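Local atomic coordinates of putative histidine protein kinase (Rhodobacter sphaeroides, PDB entry 3KYJ), a protein that probably autophosphorylates on a histidine and passes the phosphate to response regulators, carrying chemoreceptor signals toward the flagellar motors, this piece being its Hpt domain. Residues 89-94 and 129-134. Residues are numbered along the deposited sequence; the frame is centred on the assembly and turned at random.
Sequences GEIVEI and RSKIAR
E90, K131 and R134 form a salt-bridge network between helix 89-112 and helix 122-135, near one end of the helical Hpt bundle, and illustrate how a single carboxylate can tie two nearly antiparallel helices together. The segment axes run at 157° to each other and approach to 11.0 Å, a separation that long polar side chains span.

The charged part centres on E90, whose extended chain, with CG anti to the backbone N (chi1 -176°), carries the carboxylate across. R134 takes it end-on through two nitrogens. R134 NH1 meets E90 OE1 on the syn side at 2.9 Å, in an almost straight bond (177°). R134 NH2 reaches E90 OE2 from above the carboxylate plane, less straight. K131 NZ adds a second donor to E90 OE1 at 3.0 Å, coming from the same face as R134 NH1; its strongest polar partner is D88, just before helix 89-112, with which it forms a salt bridge. Two positive groups on one oxygen would probably favour the ionised carboxylate.

Within its own helix, R134 turns NE and NH2 side-on to S130 OG, which, with the grip on E90, helps fix the guanidinium's rotation. An alanine in place of R134 would probably leave E90 held by K131 alone in this contact and S130 OG without these two donors.

The apolar part is carried by K131's aliphatic chain, which lies against two isoleucines. I94 CD1 touches K131 CB at 3.6 Å. I91, which also packs on L76 and V80 of helix 64-82, presses CG1 against K131 CE at a tight 3.5 Å.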
ATOM      1  N   GLY A  89       1.893  23.102  15.119  1.00 23.30           N
ATOM      2  CA  GLY A  89       2.449  22.396  16.248  1.00 23.43           C
ATOM      3  C   GLY A  89       1.457  21.394  16.821  1.00 23.01           C
ATOM      4  O   GLY A  89       1.862  20.363  17.338  1.00 25.20           O
ATOM      5  N   GLU A  90       0.172  21.705  16.713  1.00 23.51           N
ATOM      6  CA  GLU A  90      -0.844  20.816  17.244  1.00 25.20           C
ATOM      7  C   GLU A  90      -0.934  19.534  16.406  1.00 24.21           C
ATOM      8  O   GLU A  90      -1.088  18.420  16.946  1.00 24.66           O
ATOM      9  CB  GLU A  90      -2.211  21.496  17.323  1.00 27.01           C
ATOM     10  CG  GLU A  90      -3.253  20.588  17.980  1.00 32.37           C
ATOM     11  CD  GLU A  90      -4.594  21.265  18.179  1.00 33.92           C
ATOM     12  OE1 GLU A  90      -4.851  22.310  17.549  1.00 34.07           O
ATOM     13  OE2 GLU A  90      -5.401  20.727  18.959  1.00 34.64           O
ATOM     14  N   ILE A  91      -0.896  19.688  15.090  1.00 21.40           N
ATOM     15  CA  ILE A  91      -0.896  18.510  14.214  1.00 19.53           C
ATOM     16  C   ILE A  91       0.284  17.616  14.555  1.00 19.91           C
ATOM     17  O   ILE A  91       0.135  16.383  14.669  1.00 19.52           O
ATOM     18  CB  ILE A  91      -0.894  18.900  12.728  1.00 19.27           C
ATOM     19  CG1 ILE A  91      -2.183  19.648  12.374  1.00 21.36           C
ATOM     20  CG2 ILE A  91      -0.687  17.667  11.870  1.00 19.47           C
ATOM     21  CD1 ILE A  91      -2.406  19.978  10.894  1.00 24.74           C
ATOM     22  N   VAL A  92       1.464  18.208  14.705  1.00 19.20           N
ATOM     23  CA  VAL A  92       2.660  17.426  14.985  1.00 19.54           C
ATOM     24  C   VAL A  92       2.489  16.662  16.295  1.00 20.41           C
ATOM     25  O   VAL A  92       2.803  15.485  16.394  1.00 20.93           O
ATOM     26  CB  VAL A  92       3.933  18.305  14.976  1.00 20.24           C
ATOM     27  CG1 VAL A  92       5.128  17.520  15.481  1.00 22.79           C
ATOM     28  CG2 VAL A  92       4.170  18.843  13.569  1.00 21.01           C
ATOM     29  N   GLU A  93       1.932  17.346  17.288  1.00 22.16           N
ATOM     30  CA  GLU A  93       1.700  16.773  18.606  1.00 25.05           C
ATOM     31  C   GLU A  93       0.744  15.566  18.576  1.00 22.10           C
ATOM     32  O   GLU A  93       1.022  14.509  19.157  1.00 23.63           O
ATOM     33  CB  GLU A  93       1.100  17.870  19.498  1.00 30.39           C
ATOM     34  CG  GLU A  93       0.615  17.449  20.848  1.00 40.60           C
ATOM     35  CD  GLU A  93      -0.001  18.617  21.601  1.00 45.37           C
ATOM     36  OE1 GLU A  93       0.577  19.731  21.562  1.00 45.42           O
ATOM     37  OE2 GLU A  93      -1.064  18.421  22.227  1.00 48.36           O
ATOM     38  N   ILE A  94      -0.392  15.758  17.923  1.00 21.20           N
ATOM     39  CA  ILE A  94      -1.414  14.718  17.819  1.00 18.98           C
ATOM     40  C   ILE A  94      -0.822  13.511  17.073  1.00 19.24           C
ATOM     41  O   ILE A  94      -1.051  12.356  17.446  1.00 20.58           O
ATOM     42  CB  ILE A  94      -2.675  15.218  17.111  1.00 20.63           C
ATOM     43  CG1 ILE A  94      -3.374  16.281  17.972  1.00 25.88           C
ATOM     44  CG2 ILE A  94      -3.635  14.065  16.836  1.00 24.17           C
ATOM     45  CD1 ILE A  94      -4.430  17.057  17.221  1.00 30.99           C
ATOM     46  N   ARG A 129     -10.339  13.650  15.081  1.00 28.00           N
ATOM     47  CA  ARG A 129     -11.549  14.149  14.454  1.00 30.59           C
ATOM     48  C   ARG A 129     -11.721  15.642  14.748  1.00 31.26           C
ATOM     49  O   ARG A 129     -12.168  16.382  13.889  1.00 32.08           O
ATOM     50  CB  ARG A 129     -12.791  13.381  14.939  1.00 31.69           C
ATOM     51  CG  ARG A 129     -12.860  11.955  14.451  1.00 33.61           C
ATOM     52  CD  ARG A 129     -14.276  11.356  14.698  1.00 34.95           C
ATOM     53  NE  ARG A 129     -14.295   9.884  14.631  1.00 35.61           N
ATOM     54  CZ  ARG A 129     -14.156   9.193  13.503  1.00 36.99           C
ATOM     55  NH1 ARG A 129     -13.974   9.812  12.341  1.00 38.85           N
ATOM     56  NH2 ARG A 129     -14.185   7.877  13.532  1.00 36.98           N
ATOM     57  N   SER A 130     -11.368  16.049  15.968  1.00 30.98           N
ATOM     58  CA  SER A 130     -11.466  17.448  16.389  1.00 32.04           C
ATOM     59  C   SER A 130     -10.522  18.338  15.573  1.00 31.78           C
ATOM     60  O   SER A 130     -10.944  19.365  15.061  1.00 32.57           O
ATOM     61  CB  SER A 130     -11.101  17.580  17.867  1.00 35.31           C
ATOM     62  OG  SER A 130     -10.961  18.959  18.211  1.00 37.20           O
ATOM     63  N   LYS A 131      -9.251  17.947  15.465  1.00 31.73           N
ATOM     64  CA  LYS A 131      -8.294  18.737  14.698  1.00 31.64           C
ATOM     65  C   LYS A 131      -8.715  18.781  13.228  1.00 31.90           C
ATOM     66  O   LYS A 131      -8.687  19.828  12.611  1.00 33.25           O
ATOM     67  CB  LYS A 131      -6.880  18.210  14.857  1.00 32.36           C
ATOM     68  CG  LYS A 131      -5.837  19.107  14.179  1.00 33.92           C
ATOM     69  CD  LYS A 131      -5.917  20.545  14.656  1.00 35.75           C
ATOM     70  CE  LYS A 131      -4.623  21.277  14.280  1.00 37.32           C
ATOM     71  NZ  LYS A 131      -4.694  22.735  14.594  1.00 41.11           N
ATOM     72  N   ILE A 132      -9.135  17.651  12.672  1.00 33.04           N
ATOM     73  CA  ILE A 132      -9.597  17.634  11.285  1.00 33.66           C
ATOM     74  C   ILE A 132     -10.737  18.633  11.055  1.00 36.95           C
ATOM     75  O   ILE A 132     -10.718  19.407  10.095  1.00 38.53           O
ATOM     76  CB  ILE A 132      -9.988  16.209  10.848  1.00 33.88           C
ATOM     77  CG1 ILE A 132      -8.724  15.360  10.687  1.00 33.09           C
ATOM     78  CG2 ILE A 132     -10.756  16.231   9.545  1.00 37.49           C
ATOM     79  CD1 ILE A 132      -9.011  13.853  10.537  1.00 33.66           C
ATOM     80  N   ALA A 133     -11.709  18.629  11.959  1.00 40.07           N
ATOM     81  CA  ALA A 133     -12.847  19.527  11.857  1.00 43.62           C
ATOM     82  C   ALA A 133     -12.434  20.999  12.002  1.00 43.17           C
ATOM     83  O   ALA A 133     -12.921  21.856  11.270  1.00 43.75           O
ATOM     84  CB  ALA A 133     -13.892  19.158  12.900  1.00 48.30           C
ATOM     85  N   ARG A 134     -11.546  21.280  12.951  1.00 44.50           N
ATOM     86  CA  ARG A 134     -11.181  22.663  13.256  1.00 48.33           C
ATOM     87  C   ARG A 134     -10.307  23.282  12.194  1.00 50.11           C
ATOM     88  O   ARG A 134     -10.374  24.473  11.955  1.00 49.52           O
ATOM     89  CB  ARG A 134     -10.446  22.759  14.589  1.00 50.81           C
ATOM     90  CG  ARG A 134     -11.368  22.808  15.780  1.00 52.47           C
ATOM     91  CD  ARG A 134     -10.581  22.916  17.060  1.00 51.20           C
ATOM     92  NE  ARG A 134      -9.875  21.681  17.347  1.00 48.01           N
ATOM     93  CZ  ARG A 134      -8.561  21.551  17.434  1.00 44.42           C
ATOM     94  NH1 ARG A 134      -7.763  22.598  17.249  1.00 46.79           N
ATOM     95  NH2 ARG A 134      -8.044  20.364  17.707  1.00 44.40           N
TER